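Local coordinates for putative methylthioribose-1-phosphate isomerase (Archaeoglobus fulgidus, PDB 1T5O), which probably catalyses the interconversion of methylthioribose-1-phosphate and methylthioribulose-1-phosphate, an isomerisation belonging to methionine biosynthesis, at residues T312-V317 / P329-N334. Numbering follows the deposited sequence.
Sequences TPLENV and PPYEVN
Y331, in the first turn of helix 331-338, reaches across to the 3-10 turn after strand 309-313 and donates a hydrogen bond from its hydroxyl to the backbone: Y331 OH to V317 O is 2.7 Å. The hydroxyl approaches from above the V317 carbonyl plane, 64° out of it and off the lone-pair directions, with a C=O...O angle of 115°. A second backbone oxygen, that of L314, lies near the ring plane at the same edge, 3.5 Å from CE1 of Y331; it also accepts the N-H of V317, closing the turn.

The fold here is the Rossmann-like C-terminal part of the eIF-2B/MtnA family. Between the two segments the chain forms strands 319-322 and 325-327, the antiparallel pair at one margin of the seven-stranded sheet, and the tyrosine bridges the entry and exit of that hairpin. On the far side of the turn, N316 ND2 bonds to S251 OG of helix 247-256.

Apolar packing completes the contact. L314 comes obliquely to Y331 CD1, off the ring plane, CB at 3.6 Å and its CD1 methyl at 3.9 Å. V317 has CG1 anti to its backbone N (chi1 177°), which sets that methyl beside the hydroxyl, 4.3 Å from Y331 CZ. P329, from the tyrosine's own segment, covers the opposite face with CA 4.1 Å above the ring centre, just ahead of the cis peptide to P330, the helix N-cap.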
loop_
_atom_site.group_PDB
_atom_site.type_symbol
_atom_site.label_atom_id
_atom_site.label_comp_id
_atom_site.label_asym_id
_atom_site.label_seq_id
_atom_site.Cartn_x
_atom_site.Cartn_y
_atom_site.Cartn_z
ATOM N N THR A 312 -17.343 -0.103 -4.590
ATOM C CA THR A 312 -17.138 1.088 -5.406
ATOM C C THR A 312 -18.549 1.457 -5.903
ATOM O O THR A 312 -19.199 0.644 -6.574
ATOM C CB THR A 312 -16.223 0.791 -6.647
ATOM O OG1 THR A 312 -14.877 0.536 -6.221
ATOM C CG2 THR A 312 -16.232 1.960 -7.610
ATOM N N PRO A 313 -19.042 2.671 -5.574
ATOM C CA PRO A 313 -20.383 3.052 -6.042
ATOM C C PRO A 313 -20.407 3.086 -7.572
ATOM O O PRO A 313 -19.418 3.484 -8.211
ATOM C CB PRO A 313 -20.599 4.431 -5.412
ATOM C CG PRO A 313 -19.182 4.995 -5.293
ATOM C CD PRO A 313 -18.371 3.791 -4.876
ATOM N N LEU A 314 -21.533 2.687 -8.167
ATOM C CA LEU A 314 -21.620 2.667 -9.624
ATOM C C LEU A 314 -21.493 4.062 -10.226
ATOM O O LEU A 314 -21.232 4.203 -11.419
ATOM C CB LEU A 314 -22.920 1.992 -10.073
ATOM C CG LEU A 314 -22.836 0.480 -9.838
ATOM C CD1 LEU A 314 -24.186 -0.157 -10.178
ATOM C CD2 LEU A 314 -21.706 -0.124 -10.687
ATOM N N GLU A 315 -21.674 5.087 -9.392
ATOM C CA GLU A 315 -21.540 6.464 -9.850
ATOM C C GLU A 315 -20.078 6.724 -10.268
ATOM O O GLU A 315 -19.792 7.654 -11.021
ATOM C CB GLU A 315 -21.941 7.443 -8.728
ATOM C CG GLU A 315 -22.623 8.708 -9.240
ATOM C CD GLU A 315 -21.707 9.912 -9.203
ATOM O OE1 GLU A 315 -21.163 10.187 -8.102
ATOM O OE2 GLU A 315 -21.534 10.586 -10.255
ATOM N N ASN A 316 -19.151 5.915 -9.763
ATOM C CA ASN A 316 -17.730 6.058 -10.102
ATOM C C ASN A 316 -17.305 5.075 -11.203
ATOM O O ASN A 316 -16.112 4.889 -11.444
ATOM C CB ASN A 316 -16.850 5.795 -8.872
ATOM C CG ASN A 316 -16.952 6.889 -7.817
ATOM O OD1 ASN A 316 -17.822 7.753 -7.883
ATOM N ND2 ASN A 316 -16.059 6.835 -6.812
ATOM N N VAL A 317 -18.272 4.419 -11.839
ATOM C CA VAL A 317 -17.964 3.464 -12.910
ATOM C C VAL A 317 -18.486 4.030 -14.235
ATOM O O VAL A 317 -19.693 4.275 -14.389
ATOM C CB VAL A 317 -18.624 2.105 -12.627
ATOM C CG1 VAL A 317 -18.361 1.133 -13.791
ATOM C CG2 VAL A 317 -18.069 1.539 -11.290
ATOM N N PRO A 329 -24.403 3.880 -17.923
ATOM C CA PRO A 329 -25.425 4.360 -16.983
ATOM C C PRO A 329 -26.595 4.861 -17.833
ATOM O O PRO A 329 -26.403 5.254 -18.977
ATOM C CB PRO A 329 -24.726 5.512 -16.248
ATOM C CG PRO A 329 -23.226 5.136 -16.346
ATOM C CD PRO A 329 -23.135 4.624 -17.765
ATOM N N PRO A 330 -27.820 4.829 -17.298
ATOM C CA PRO A 330 -28.216 4.362 -15.959
ATOM C C PRO A 330 -28.227 2.820 -15.889
ATOM O O PRO A 330 -28.914 2.151 -16.681
ATOM C CB PRO A 330 -29.601 4.985 -15.776
ATOM C CG PRO A 330 -30.172 4.938 -17.185
ATOM C CD PRO A 330 -28.984 5.318 -18.066
ATOM N N TYR A 331 -27.469 2.269 -14.944
ATOM C CA TYR A 331 -27.356 0.832 -14.790
ATOM C C TYR A 331 -28.674 0.136 -14.444
ATOM O O TYR A 331 -28.911 -0.970 -14.904
ATOM C CB TYR A 331 -26.267 0.510 -13.758
ATOM C CG TYR A 331 -24.892 0.985 -14.216
ATOM C CD1 TYR A 331 -24.148 1.901 -13.454
ATOM C CD2 TYR A 331 -24.352 0.533 -15.423
ATOM C CE1 TYR A 331 -22.881 2.355 -13.899
ATOM C CE2 TYR A 331 -23.100 0.979 -15.877
ATOM C CZ TYR A 331 -22.367 1.889 -15.116
ATOM O OH TYR A 331 -21.135 2.321 -15.584
ATOM N N GLU A 332 -29.530 0.812 -13.680
ATOM C CA GLU A 332 -30.824 0.259 -13.281
ATOM C C GLU A 332 -31.625 -0.087 -14.537
ATOM O O GLU A 332 -32.422 -1.024 -14.546
ATOM C CB GLU A 332 -31.598 1.280 -12.445
ATOM C CG GLU A 332 -32.609 0.654 -11.500
ATOM C CD GLU A 332 -31.954 -0.082 -10.326
ATOM O OE1 GLU A 332 -30.965 0.430 -9.752
ATOM O OE2 GLU A 332 -32.442 -1.168 -9.957
ATOM N N VAL A 333 -31.420 0.688 -15.592
ATOM C CA VAL A 333 -32.102 0.414 -16.851
ATOM C C VAL A 333 -31.287 -0.520 -17.758
ATOM O O VAL A 333 -31.800 -1.522 -18.248
ATOM C CB VAL A 333 -32.382 1.719 -17.671
ATOM C CG1 VAL A 333 -32.997 1.357 -19.020
ATOM C CG2 VAL A 333 -33.332 2.637 -16.929
ATOM N N ASN A 334 -30.010 -0.208 -17.951
ATOM C CA ASN A 334 -29.178 -0.959 -18.886
ATOM C C ASN A 334 -28.594 -2.300 -18.521
ATOM O O ASN A 334 -28.310 -3.103 -19.414
ATOM C CB ASN A 334 -28.068 -0.049 -19.416
ATOM C CG ASN A 334 -28.625 1.161 -20.126
ATOM O OD1 ASN A 334 -29.685 1.081 -20.728
ATOM N ND2 ASN A 334 -27.914 2.283 -20.071
#